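Local coordinates for uncharacterized protein MG376 homolog (PDB 2HQL) that binds single-stranded DNA, probably through its OB fold, and forms a dimer of two identical small subunits, at residues N9-E14 against G74-Y79; E16-C21 against T32-R37; K25-L30 against Y51-L56; Y58-H63 against V94-P99. All coordinates share one frame; numbering follows the deposited sequence.

Contact 1 of 4, residues N9-E14 against G74-Y79; sequences NRVFLE and GILRTY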
loop_
_atom_site.group_PDB
_atom_site.type_symbol
_atom_site.label_atom_id
_atom_site.label_comp_id
_atom_site.label_asym_id
_atom_site.label_seq_id
_atom_site.Cartn_x
_atom_site.Cartn_y
_atom_site.Cartn_z
ATOM N N ASN A 9 1.065 -7.220 7.519
ATOM C CA ASN A 9 0.329 -6.280 6.682
ATOM C C ASN A 9 -0.167 -5.077 7.477
ATOM O O ASN A 9 -1.280 -5.095 8.005
ATOM C CB ASN A 9 -0.873 -6.962 6.013
ATOM C CG ASN A 9 -1.438 -6.143 4.863
ATOM O OD1 ASN A 9 -1.411 -4.916 4.889
ATOM N ND2 ASN A 9 -1.957 -6.821 3.853
ATOM N N ARG A 10 0.663 -4.040 7.558
ATOM C CA ARG A 10 0.303 -2.812 8.259
ATOM C C ARG A 10 0.751 -1.590 7.443
ATOM O O ARG A 10 1.844 -1.575 6.872
ATOM C CB ARG A 10 0.924 -2.805 9.654
ATOM C CG ARG A 10 0.370 -3.916 10.517
ATOM C CD ARG A 10 0.766 -3.812 11.968
ATOM N NE ARG A 10 0.413 -2.524 12.556
ATOM C CZ ARG A 10 0.459 -2.271 13.860
ATOM N NH1 ARG A 10 0.831 -3.225 14.702
ATOM N NH2 ARG A 10 0.162 -1.062 14.322
ATOM N N VAL A 11 -0.117 -0.581 7.378
ATOM C CA VAL A 11 0.144 0.643 6.623
ATOM C C VAL A 11 -0.193 1.864 7.470
ATOM O O VAL A 11 -1.197 1.868 8.168
ATOM C CB VAL A 11 -0.756 0.714 5.361
ATOM C CG1 VAL A 11 -0.345 1.874 4.467
ATOM C CG2 VAL A 11 -0.706 -0.600 4.620
ATOM N N PHE A 12 0.646 2.892 7.400
ATOM C CA PHE A 12 0.420 4.151 8.107
ATOM C C PHE A 12 0.525 5.219 7.027
ATOM O O PHE A 12 1.535 5.312 6.322
ATOM C CB PHE A 12 1.483 4.363 9.176
ATOM C CG PHE A 12 1.431 3.348 10.265
ATOM C CD1 PHE A 12 0.786 3.633 11.462
ATOM C CD2 PHE A 12 2.001 2.091 10.086
ATOM C CE1 PHE A 12 0.704 2.685 12.462
ATOM C CE2 PHE A 12 1.924 1.126 11.085
ATOM C CZ PHE A 12 1.274 1.425 12.277
ATOM N N LEU A 13 -0.511 6.029 6.889
ATOM C CA LEU A 13 -0.504 7.017 5.831
ATOM C C LEU A 13 -1.331 8.235 6.173
ATOM O O LEU A 13 -2.248 8.161 6.980
ATOM C CB LEU A 13 -1.058 6.368 4.566
ATOM C CG LEU A 13 -0.993 7.043 3.202
ATOM C CD1 LEU A 13 0.451 7.132 2.714
ATOM C CD2 LEU A 13 -1.834 6.215 2.244
ATOM N N GLU A 14 -1.010 9.352 5.528
ATOM C CA GLU A 14 -1.712 10.612 5.733
ATOM C C GLU A 14 -1.822 11.392 4.429
ATOM O O GLU A 14 -0.911 11.385 3.612
ATOM C CB GLU A 14 -0.971 11.473 6.756
ATOM C CG GLU A 14 -1.297 12.949 6.608
ATOM C CD GLU A 14 -0.449 13.845 7.475
ATOM O OE1 GLU A 14 0.696 13.464 7.808
ATOM O OE2 GLU A 14 -0.929 14.949 7.807
ATOM N N GLY A 74 -3.677 1.190 8.665
ATOM C CA GLY A 74 -4.563 0.301 7.945
ATOM C C GLY A 74 -3.895 -0.925 7.388
ATOM O O GLY A 74 -2.721 -1.192 7.658
ATOM N N ILE A 75 -4.656 -1.668 6.593
ATOM C CA ILE A 75 -4.176 -2.899 5.981
ATOM C C ILE A 75 -4.267 -2.784 4.458
ATOM O O ILE A 75 -5.326 -2.496 3.899
ATOM C CB ILE A 75 -5.017 -4.093 6.475
ATOM C CG1 ILE A 75 -5.133 -4.046 8.003
ATOM C CG2 ILE A 75 -4.368 -5.381 6.083
ATOM C CD1 ILE A 75 -6.055 -5.101 8.594
ATOM N N LEU A 76 -3.150 -3.004 3.784
ATOM C CA LEU A 76 -3.136 -2.909 2.332
ATOM C C LEU A 76 -3.842 -4.092 1.654
ATOM O O LEU A 76 -3.444 -5.249 1.817
ATOM C CB LEU A 76 -1.693 -2.792 1.846
ATOM C CG LEU A 76 -1.487 -2.147 0.478
ATOM C CD1 LEU A 76 -2.147 -0.777 0.434
ATOM C CD2 LEU A 76 -0.011 -2.023 0.211
ATOM N N ARG A 77 -4.903 -3.777 0.903
ATOM C CA ARG A 77 -5.714 -4.755 0.165
ATOM C C ARG A 77 -5.684 -4.429 -1.326
ATOM O O ARG A 77 -5.151 -3.406 -1.731
ATOM C CB ARG A 77 -7.181 -4.696 0.621
ATOM C CG ARG A 77 -7.402 -4.771 2.111
ATOM C CD ARG A 77 -6.835 -6.054 2.670
ATOM N NE ARG A 77 -7.395 -6.364 3.980
ATOM C CZ ARG A 77 -7.041 -7.416 4.704
ATOM N NH1 ARG A 77 -6.125 -8.251 4.247
ATOM N NH2 ARG A 77 -7.614 -7.642 5.877
ATOM N N THR A 78 -6.272 -5.306 -2.131
ATOM C CA THR A 78 -6.350 -5.102 -3.564
ATOM C C THR A 78 -7.580 -5.816 -4.105
ATOM O O THR A 78 -8.148 -6.679 -3.439
ATOM C CB THR A 78 -5.130 -5.695 -4.324
ATOM O OG1 THR A 78 -5.160 -7.122 -4.225
ATOM C CG2 THR A 78 -3.815 -5.164 -3.770
ATOM N N TYR A 79 -7.995 -5.433 -5.311
ATOM C CA TYR A 79 -9.107 -6.084 -5.999
ATOM C C TYR A 79 -8.701 -6.093 -7.465
ATOM O O TYR A 79 -7.819 -5.336 -7.868
ATOM C CB TYR A 79 -10.449 -5.353 -5.793
ATOM C CG TYR A 79 -10.580 -4.001 -6.459
ATOM C CD1 TYR A 79 -10.154 -2.843 -5.821
ATOM C CD2 TYR A 79 -11.169 -3.877 -7.722
ATOM C CE1 TYR A 79 -10.312 -1.595 -6.419
ATOM C CE2 TYR A 79 -11.332 -2.630 -8.328
ATOM C CZ TYR A 79 -10.903 -1.497 -7.670
ATOM O OH TYR A 79 -11.067 -0.257 -8.251
#

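Contact 2 of 4, residues E16-C21 against T32-R37; sequences EIESSC and TIKQMR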
loop_
_atom_site.group_PDB
_atom_site.type_symbol
_atom_site.label_atom_id
_atom_site.label_comp_id
_atom_site.label_asym_id
_atom_site.label_seq_id
_atom_site.Cartn_x
_atom_site.Cartn_y
_atom_site.Cartn_z
ATOM N N GLU A 16 -4.608 14.505 2.097
ATOM C CA GLU A 16 -5.748 15.411 2.068
ATOM C C GLU A 16 -6.952 14.729 1.426
ATOM O O GLU A 16 -6.861 14.210 0.317
ATOM C CB GLU A 16 -5.379 16.686 1.289
ATOM C CG GLU A 16 -6.564 17.481 0.700
ATOM C CD GLU A 16 -7.066 18.608 1.589
ATOM O OE1 GLU A 16 -6.302 19.565 1.829
ATOM O OE2 GLU A 16 -8.232 18.543 2.040
ATOM N N ILE A 17 -8.077 14.729 2.134
ATOM C CA ILE A 17 -9.312 14.133 1.636
ATOM C C ILE A 17 -9.720 14.833 0.336
ATOM O O ILE A 17 -9.906 16.058 0.306
ATOM C CB ILE A 17 -10.441 14.290 2.675
ATOM C CG1 ILE A 17 -9.964 13.741 4.027
ATOM C CG2 ILE A 17 -11.706 13.592 2.183
ATOM C CD1 ILE A 17 -10.953 13.896 5.177
ATOM N N GLU A 18 -9.872 14.059 -0.735
ATOM C CA GLU A 18 -10.222 14.620 -2.036
ATOM C C GLU A 18 -11.681 14.423 -2.444
ATOM O O GLU A 18 -12.257 15.259 -3.143
ATOM C CB GLU A 18 -9.313 14.020 -3.109
ATOM C CG GLU A 18 -7.835 14.357 -2.945
ATOM C CD GLU A 18 -7.546 15.826 -3.151
ATOM O OE1 GLU A 18 -7.984 16.353 -4.194
ATOM O OE2 GLU A 18 -6.885 16.453 -2.292
ATOM N N SER A 19 -12.262 13.306 -2.014
ATOM C CA SER A 19 -13.641 12.958 -2.316
ATOM C C SER A 19 -13.946 11.693 -1.541
ATOM O O SER A 19 -13.043 11.086 -0.977
ATOM C CB SER A 19 -13.810 12.702 -3.808
ATOM O OG SER A 19 -13.066 11.573 -4.204
ATOM N N SER A 20 -15.212 11.292 -1.507
ATOM C CA SER A 20 -15.594 10.090 -0.774
ATOM C C SER A 20 -17.036 9.702 -1.073
ATOM O O SER A 20 -17.812 10.524 -1.544
ATOM C CB SER A 20 -15.440 10.327 0.733
ATOM O OG SER A 20 -16.369 11.295 1.188
ATOM N N CYS A 21 -17.397 8.449 -0.804
ATOM C CA CYS A 21 -18.765 8.002 -1.046
ATOM C C CYS A 21 -19.111 6.666 -0.398
ATOM O O CYS A 21 -18.236 5.857 -0.088
ATOM C CB CYS A 21 -19.046 7.920 -2.552
ATOM S SG CYS A 21 -18.184 6.606 -3.433
ATOM N N THR A 32 -11.020 9.121 -0.784
ATOM C CA THR A 32 -9.867 9.192 -1.664
ATOM C C THR A 32 -8.973 10.321 -1.184
ATOM O O THR A 32 -9.393 11.483 -1.100
ATOM C CB THR A 32 -10.270 9.423 -3.113
ATOM O OG1 THR A 32 -10.914 8.243 -3.605
ATOM C CG2 THR A 32 -9.038 9.702 -3.967
ATOM N N ILE A 33 -7.734 9.942 -0.878
ATOM C CA ILE A 33 -6.711 10.824 -0.330
ATOM C C ILE A 33 -5.597 11.180 -1.319
ATOM O O ILE A 33 -5.251 10.400 -2.198
ATOM C CB ILE A 33 -6.059 10.144 0.905
ATOM C CG1 ILE A 33 -7.134 9.651 1.871
ATOM C CG2 ILE A 33 -5.138 11.083 1.599
ATOM C CD1 ILE A 33 -8.075 10.707 2.380
ATOM N N LYS A 34 -5.037 12.371 -1.143
ATOM C CA LYS A 34 -3.936 12.867 -1.964
ATOM C C LYS A 34 -2.726 13.085 -1.059
ATOM O O LYS A 34 -2.848 13.635 0.037
ATOM C CB LYS A 34 -4.296 14.210 -2.607
ATOM C CG LYS A 34 -3.089 14.941 -3.216
ATOM C CD LYS A 34 -3.404 16.375 -3.674
ATOM C CE LYS A 34 -3.680 17.318 -2.500
ATOM N NZ LYS A 34 -3.960 18.726 -2.949
ATOM N N GLN A 35 -1.560 12.644 -1.511
ATOM C CA GLN A 35 -0.330 12.840 -0.753
ATOM C C GLN A 35 0.632 13.475 -1.738
ATOM O O GLN A 35 0.743 12.999 -2.861
ATOM C CB GLN A 35 0.243 11.505 -0.259
ATOM C CG GLN A 35 1.407 11.678 0.712
ATOM C CD GLN A 35 1.881 10.381 1.338
ATOM O OE1 GLN A 35 2.651 9.621 0.738
ATOM N NE2 GLN A 35 1.416 10.117 2.554
ATOM N N MET A 36 1.319 14.543 -1.336
ATOM C CA MET A 36 2.262 15.206 -2.241
ATOM C C MET A 36 3.481 14.347 -2.579
ATOM O O MET A 36 4.016 13.626 -1.737
ATOM C CB MET A 36 2.700 16.553 -1.662
ATOM C CG MET A 36 1.530 17.506 -1.390
ATOM S SD MET A 36 0.327 17.566 -2.758
ATOM C CE MET A 36 1.289 18.366 -4.051
ATOM N N ARG A 37 3.906 14.447 -3.834
ATOM C CA ARG A 37 5.013 13.678 -4.379
ATOM C C ARG A 37 5.903 14.615 -5.202
ATOM O O ARG A 37 5.450 15.640 -5.707
ATOM C CB ARG A 37 4.437 12.579 -5.293
ATOM C CG ARG A 37 5.424 11.630 -5.973
ATOM C CD ARG A 37 6.024 10.626 -4.997
ATOM N NE ARG A 37 6.658 9.511 -5.692
ATOM C CZ ARG A 37 5.988 8.567 -6.348
ATOM N NH1 ARG A 37 4.663 8.601 -6.386
ATOM N NH2 ARG A 37 6.639 7.605 -7.000
#

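Contact 3 of 4, residues K25-L30 against Y51-L56; sequences KKTGFL and YANGQL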
loop_
_atom_site.group_PDB
_atom_site.type_symbol
_atom_site.label_atom_id
_atom_site.label_comp_id
_atom_site.label_asym_id
_atom_site.label_seq_id
_atom_site.Cartn_x
_atom_site.Cartn_y
_atom_site.Cartn_z
ATOM N N LYS A 25 -25.431 -0.592 -0.071
ATOM C CA LYS A 25 -26.141 -0.812 1.194
ATOM C C LYS A 25 -25.378 -0.176 2.360
ATOM O O LYS A 25 -25.597 -0.521 3.518
ATOM C CB LYS A 25 -26.326 -2.312 1.457
ATOM C CG LYS A 25 -27.272 -3.016 0.491
ATOM C CD LYS A 25 -27.433 -4.502 0.827
ATOM C CE LYS A 25 -28.185 -4.729 2.147
ATOM N NZ LYS A 25 -28.475 -6.177 2.421
ATOM N N LYS A 26 -24.499 0.768 2.027
ATOM C CA LYS A 26 -23.645 1.480 2.979
ATOM C C LYS A 26 -22.789 0.572 3.832
ATOM O O LYS A 26 -22.415 0.928 4.949
ATOM C CB LYS A 26 -24.459 2.433 3.853
ATOM C CG LYS A 26 -24.913 3.647 3.075
ATOM C CD LYS A 26 -25.828 4.546 3.872
ATOM C CE LYS A 26 -25.090 5.738 4.430
ATOM N NZ LYS A 26 -26.035 6.690 5.062
ATOM N N THR A 27 -22.472 -0.597 3.275
ATOM C CA THR A 27 -21.618 -1.593 3.919
ATOM C C THR A 27 -20.280 -0.934 4.329
ATOM O O THR A 27 -19.653 -1.316 5.322
ATOM C CB THR A 27 -21.283 -2.726 2.936
ATOM O OG1 THR A 27 -22.379 -2.923 2.025
ATOM C CG2 THR A 27 -20.991 -4.007 3.693
ATOM N N GLY A 28 -19.851 0.050 3.537
ATOM C CA GLY A 28 -18.614 0.756 3.807
ATOM C C GLY A 28 -18.600 2.174 3.267
ATOM O O GLY A 28 -19.441 2.565 2.457
ATOM N N PHE A 29 -17.633 2.958 3.725
ATOM C CA PHE A 29 -17.489 4.342 3.281
ATOM C C PHE A 29 -16.112 4.496 2.660
ATOM O O PHE A 29 -15.103 4.182 3.293
ATOM C CB PHE A 29 -17.617 5.300 4.466
ATOM C CG PHE A 29 -17.683 6.748 4.075
ATOM C CD1 PHE A 29 -18.740 7.222 3.302
ATOM C CD2 PHE A 29 -16.708 7.646 4.508
ATOM C CE1 PHE A 29 -18.835 8.565 2.963
ATOM C CE2 PHE A 29 -16.788 9.010 4.173
ATOM C CZ PHE A 29 -17.857 9.469 3.400
ATOM N N LEU A 30 -16.071 4.982 1.425
ATOM C CA LEU A 30 -14.809 5.151 0.736
ATOM C C LEU A 30 -14.376 6.582 0.583
ATOM O O LEU A 30 -15.139 7.441 0.137
ATOM C CB LEU A 30 -14.849 4.495 -0.645
ATOM C CG LEU A 30 -14.710 2.971 -0.657
ATOM C CD1 LEU A 30 -16.018 2.302 -0.210
ATOM C CD2 LEU A 30 -14.324 2.539 -2.069
ATOM N N TYR A 51 -10.835 3.007 2.904
ATOM C CA TYR A 51 -12.227 2.754 3.271
ATOM C C TYR A 51 -12.335 2.268 4.705
ATOM O O TYR A 51 -11.323 2.031 5.358
ATOM C CB TYR A 51 -12.889 1.724 2.340
ATOM C CG TYR A 51 -12.359 0.311 2.446
ATOM C CD1 TYR A 51 -11.271 -0.105 1.678
ATOM C CD2 TYR A 51 -12.946 -0.612 3.311
ATOM C CE1 TYR A 51 -10.778 -1.414 1.769
ATOM C CE2 TYR A 51 -12.460 -1.925 3.413
ATOM C CZ TYR A 51 -11.374 -2.316 2.637
ATOM O OH TYR A 51 -10.879 -3.598 2.729
ATOM N N ALA A 52 -13.572 2.133 5.183
ATOM C CA ALA A 52 -13.848 1.665 6.535
ATOM C C ALA A 52 -15.244 1.059 6.608
ATOM O O ALA A 52 -16.122 1.388 5.814
ATOM C CB ALA A 52 -13.729 2.814 7.520
ATOM N N ASN A 53 -15.434 0.169 7.572
ATOM C CA ASN A 53 -16.713 -0.499 7.780
ATOM C C ASN A 53 -17.255 -0.244 9.191
ATOM O O ASN A 53 -16.543 0.282 10.052
ATOM C CB ASN A 53 -16.544 -2.000 7.566
ATOM C CG ASN A 53 -16.364 -2.357 6.114
ATOM O OD1 ASN A 53 -17.336 -2.454 5.364
ATOM N ND2 ASN A 53 -15.122 -2.544 5.705
ATOM N N GLY A 54 -18.520 -0.602 9.397
ATOM C CA GLY A 54 -19.170 -0.454 10.689
ATOM C C GLY A 54 -19.144 0.913 11.341
ATOM O O GLY A 54 -19.415 1.926 10.700
ATOM N N GLN A 55 -18.844 0.938 12.634
ATOM C CA GLN A 55 -18.774 2.195 13.361
ATOM C C GLN A 55 -17.781 3.145 12.709
ATOM O O GLN A 55 -18.094 4.314 12.458
ATOM C CB GLN A 55 -18.334 1.966 14.808
ATOM C CG GLN A 55 -19.361 1.273 15.690
ATOM C CD GLN A 55 -19.197 1.623 17.163
ATOM O OE1 GLN A 55 -19.851 1.035 18.025
ATOM N NE2 GLN A 55 -18.327 2.591 17.455
ATOM N N LEU A 56 -16.584 2.629 12.439
ATOM C CA LEU A 56 -15.498 3.406 11.846
ATOM C C LEU A 56 -15.806 4.034 10.480
ATOM O O LEU A 56 -15.122 4.964 10.064
ATOM C CB LEU A 56 -14.238 2.536 11.772
ATOM C CG LEU A 56 -12.883 3.171 11.428
ATOM C CD1 LEU A 56 -12.637 4.400 12.278
ATOM C CD2 LEU A 56 -11.782 2.140 11.650
#

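Contact 4 of 4, residues Y58-H63 against V94-P99; sequences YELEKH and VKIFNP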
loop_
_atom_site.group_PDB
_atom_site.type_symbol
_atom_site.label_atom_id
_atom_site.label_comp_id
_atom_site.label_asym_id
_atom_site.label_seq_id
_atom_site.Cartn_x
_atom_site.Cartn_y
_atom_site.Cartn_z
ATOM N N TYR A 58 -18.654 5.466 9.861
ATOM C CA TYR A 58 -19.360 6.656 10.295
ATOM C C TYR A 58 -18.437 7.676 10.949
ATOM O O TYR A 58 -18.728 8.877 10.941
ATOM C CB TYR A 58 -20.478 6.249 11.237
ATOM C CG TYR A 58 -21.635 5.650 10.495
ATOM C CD1 TYR A 58 -22.519 6.465 9.785
ATOM C CD2 TYR A 58 -21.841 4.274 10.476
ATOM C CE1 TYR A 58 -23.586 5.927 9.077
ATOM C CE2 TYR A 58 -22.904 3.721 9.767
ATOM C CZ TYR A 58 -23.775 4.554 9.071
ATOM O OH TYR A 58 -24.846 4.023 8.380
ATOM N N GLU A 59 -17.335 7.192 11.520
ATOM C CA GLU A 59 -16.329 8.063 12.118
ATOM C C GLU A 59 -15.619 8.744 10.949
ATOM O O GLU A 59 -15.345 9.946 10.970
ATOM C CB GLU A 59 -15.291 7.251 12.885
ATOM C CG GLU A 59 -15.795 6.535 14.114
ATOM C CD GLU A 59 -14.714 5.676 14.748
ATOM O OE1 GLU A 59 -13.615 6.218 15.026
ATOM O OE2 GLU A 59 -14.959 4.464 14.968
ATOM N N LEU A 60 -15.330 7.947 9.925
ATOM C CA LEU A 60 -14.648 8.424 8.731
ATOM C C LEU A 60 -15.441 9.544 8.056
ATOM O O LEU A 60 -14.899 10.616 7.755
ATOM C CB LEU A 60 -14.423 7.245 7.767
ATOM C CG LEU A 60 -13.551 7.447 6.518
ATOM C CD1 LEU A 60 -12.256 8.168 6.898
ATOM C CD2 LEU A 60 -13.255 6.083 5.873
ATOM N N GLU A 61 -16.729 9.300 7.827
ATOM C CA GLU A 61 -17.594 10.291 7.194
ATOM C C GLU A 61 -17.663 11.578 8.020
ATOM O O GLU A 61 -17.759 12.672 7.467
ATOM C CB GLU A 61 -18.989 9.703 6.999
ATOM C CG GLU A 61 -20.021 10.714 6.570
ATOM C CD GLU A 61 -21.380 10.095 6.372
ATOM O OE1 GLU A 61 -21.859 9.391 7.288
ATOM O OE2 GLU A 61 -21.966 10.314 5.295
ATOM N N LYS A 62 -17.610 11.441 9.343
ATOM C CA LYS A 62 -17.641 12.595 10.230
ATOM C C LYS A 62 -16.296 13.328 10.193
ATOM O O LYS A 62 -16.251 14.548 10.020
ATOM C CB LYS A 62 -17.980 12.147 11.655
ATOM C CG LYS A 62 -19.420 11.669 11.785
ATOM C CD LYS A 62 -19.763 11.168 13.185
ATOM C CE LYS A 62 -21.261 10.916 13.300
ATOM N NZ LYS A 62 -21.631 10.242 14.565
ATOM N N HIS A 63 -15.205 12.584 10.353
ATOM C CA HIS A 63 -13.870 13.169 10.300
ATOM C C HIS A 63 -13.746 13.839 8.944
ATOM O O HIS A 63 -12.990 14.788 8.772
ATOM C CB HIS A 63 -12.804 12.079 10.429
ATOM C CG HIS A 63 -11.399 12.577 10.270
ATOM N ND1 HIS A 63 -10.982 13.284 9.169
ATOM C CD2 HIS A 63 -10.316 12.455 11.077
ATOM C CE1 HIS A 63 -9.699 13.582 9.299
ATOM N NE2 HIS A 63 -9.273 13.090 10.446
ATOM N N VAL A 94 -7.963 0.693 9.856
ATOM C CA VAL A 94 -8.029 -0.005 11.132
ATOM C C VAL A 94 -8.135 1.051 12.212
ATOM O O VAL A 94 -8.848 0.881 13.199
ATOM C CB VAL A 94 -6.754 -0.852 11.393
ATOM C CG1 VAL A 94 -6.685 -1.245 12.851
ATOM C CG2 VAL A 94 -6.764 -2.112 10.532
ATOM N N LYS A 95 -7.439 2.161 12.009
ATOM C CA LYS A 95 -7.450 3.223 12.995
ATOM C C LYS A 95 -7.276 4.636 12.422
ATOM O O LYS A 95 -6.469 4.874 11.520
ATOM C CB LYS A 95 -6.357 2.929 14.025
ATOM C CG LYS A 95 -6.433 3.771 15.273
ATOM C CD LYS A 95 -5.452 3.298 16.323
ATOM C CE LYS A 95 -5.571 4.138 17.572
ATOM N NZ LYS A 95 -5.329 5.576 17.262
ATOM N N ILE A 96 -8.057 5.573 12.950
ATOM C CA ILE A 96 -7.975 6.965 12.533
ATOM C C ILE A 96 -7.310 7.727 13.664
ATOM O O ILE A 96 -7.632 7.522 14.837
ATOM C CB ILE A 96 -9.364 7.590 12.289
ATOM C CG1 ILE A 96 -10.078 6.857 11.153
ATOM C CG2 ILE A 96 -9.210 9.065 11.940
ATOM C CD1 ILE A 96 -11.444 7.422 10.845
ATOM N N PHE A 97 -6.382 8.609 13.318
ATOM C CA PHE A 97 -5.680 9.381 14.334
ATOM C C PHE A 97 -6.209 10.811 14.466
ATOM O O PHE A 97 -6.902 11.327 13.578
ATOM C CB PHE A 97 -4.180 9.418 14.018
ATOM C CG PHE A 97 -3.530 8.052 13.952
ATOM C CD1 PHE A 97 -3.435 7.251 15.091
ATOM C CD2 PHE A 97 -2.993 7.579 12.753
ATOM C CE1 PHE A 97 -2.817 6.006 15.040
ATOM C CE2 PHE A 97 -2.371 6.329 12.695
ATOM C CZ PHE A 97 -2.284 5.542 13.842
ATOM N N ASN A 98 -5.892 11.435 15.596
ATOM C CA ASN A 98 -6.293 12.812 15.849
ATOM C C ASN A 98 -5.400 13.704 14.997
ATOM O O ASN A 98 -4.175 13.672 15.127
ATOM C CB ASN A 98 -6.123 13.154 17.335
ATOM C CG ASN A 98 -6.145 14.647 17.601
ATOM O OD1 ASN A 98 -6.890 15.392 16.971
ATOM N ND2 ASN A 98 -5.333 15.089 18.557
ATOM N N PRO A 99 -6.001 14.504 14.100
ATOM C CA PRO A 99 -5.226 15.398 13.232
ATOM C C PRO A 99 -4.326 16.379 13.983
ATOM O O PRO A 99 -3.666 17.232 13.378
ATOM C CB PRO A 99 -6.304 16.093 12.399
ATOM C CG PRO A 99 -7.486 16.082 13.305
ATOM C CD PRO A 99 -7.445 14.697 13.886
HETATM O O HOH W 1 -10.256 5.343 15.025
HETATM O O HOH W 2 -5.999 12.887 10.944
#

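Contact 1 of 4, residues N9-E14 against G74-Y79
N9 lays its carboxamide against the backbone of L76 and across the side chain of I75. CG of N9 is anti to its backbone N (chi1 -165°), on a CB that points toward strand 74-79. Two hydrogen bonds grip the amide. N of L76 donates to OD1 of N9 at 2.8 Å, a bent bond with 136° at the hydrogen. ND2 of N9 donates to O of L76 at 3.0 Å; this bond is nearly straight, and the acceptor lies in the amide plane. Together they fix the rotation of the amide. CG2 of I75 crowds the group, 3.2 Å from OD1 of N9, and the two side chains cross at about a right angle. The same methyl sits over the centre of the R77 guanidinium, whose NE is paired with E92. On the buried side, CG2 of V11 packs on CB of L76 at 3.7 Å. V11 and G74 form an antiparallel hydrogen-bonded pair, with N of V11 2.7 Å from O of G74. Strand 9-14 also pairs with a strand of the second subunit. Pairing of strand 9-22 with strand 69-81 of the same chain is the closure expected of the OB-fold barrel.

Contact 2 of 4, residues E16-C21 against T32-R37
E16 begins the ladder opposite K34, as an antiparallel hydrogen-bonded pair. Its N donates to O of K34 at 2.8 Å, and its O accepts from N of K34. I17 follows, opposite I33 in a non-hydrogen-bonded pair. CD1 of I33 reaches CG1 of I17 at 3.9 Å, and the two side chains cross obliquely on the face that meets I70. E18 and S19 both face T32, which makes a classic beta bulge. N of E18 donates to O of T32 at 2.6 Å, nearly along the C=O axis. O of S19 takes the N-H of T32 at 2.8 Å. CB of E18 points toward strand 32-37. The side chain bends at chi2 (-67°), and the carboxylate crosses the lysine chain, with OE2 of E18 3.4 Å from CB and 3.3 Å from CE of K34. The salt bridge from OE2 of E18 to NZ of K34 is long, at 3.8 Å. I17 and I33, on the face away from K34, both touch I70 of strand 69-81. I17 also meets H63 and T64 at the end of helix 54-64. On its other edge strand 28-39 borders strand 42-53, where I33 touches I50 and K34 touches T45.

Contact 3 of 4, residues K25-L30 against Y51-L56
L30 lies side by side with Y51, both side chains pointing the same way. CG of L30 is 3.7 Å from CB of Y51. The overlap is with the root of the tyrosine. CG of Y51 stands between its backbone N and carbonyl carbon (chi1 68°), and the ring leads away from strand 28-30. There it touches T90 and E92 of strand 86-96. CB of Y51 is 3.4 Å from O of F29, and CA of Y51 makes a CA-H...O contact with this oxygen at 3.2 Å. The two strands are antiparallel partners in the five-stranded sheet of the OB fold, and here they reach the end of their hairpin away from the turn. L30 and Y51 form a non-hydrogen-bonded pair, with the hydrogen-bonded pair of F29 and A52 beside it. N of F29 donates to O of A52 at 3.0 Å with 162° at the hydrogen. N of A52 donates back to O of F29 at 3.2 Å, a more bent bond. The side chains of F29 and A52 point to the face opposite L30 and Y51, where both meet L60 of helix 54-64. CA of G28 comes within 3.3 Å of O of A52.

Contact 4 of 4, residues Y58-H63 against V94-P99
This is an apolar helix-on-strand contact, edged by two waters, where helix 54-64 packs beside the end of strand 86-96. The short axes of helix 58-63 and strand 94-96 run 10.1 Å apart at 27°, so the two elements head in broadly the same direction. No direct hydrogen bond joins them. I96 carries the contact, pointing its side chain at the helix. CG1 of I96 is anti to its carbonyl carbon (chi1 -62°), and CG2 is anti to its backbone N, which sends CG1 and CG2 to different residues of the helix. CD1 of I96 rests on the helix backbone, 4.0 Å from CA of L60. It also meets CD1 of L60 at 4.1 Å, with the two side chains crossing at about a right angle. CG2 of I96 is 3.7 Å from CD2 of H63, obliquely placed to the ring, and the side chains slide past each other in opposite directions. P99 adds its CD near NE2 of H63. The waters link the polar atoms around this patch. Water 1 accepts from N of I96 at 3.0 Å and gives a weak bond to OE1 of E59. Water 2 donates to O of F97 at 3.2 Å and has a weak bond with NE2 of H63. L60 and H63 both touch I70 of strand 69-81, and L60 meets F29 and V31 of strand 28-39. The H63 ring meets that of Y67. V94 and K95 both face E73 in a classic beta bulge, tying strand 86-96 to strand 69-81.

From the N terminus, strand 9-22 enters both contact 1 and contact 2. Contact 2 closes first, joining it to strand 28-39 across a short hairpin. Contact 3 starts inside that hairpin, so the two cross, and it closes the next one between strands 28-39 and 42-53. Contact 1 closes later, on strand 69-81, with contacts 2 and 3 nested in its loop. It brings the first strand to the last strand in sheet order. Contact 4 opens in helix 54-64 and closes after strand 86-96, crossing contact 1 and following contacts 2 and 3. L56 of contact 3 packs on I96 of contact 4. Contacts 1 and 2 both touch the second subunit.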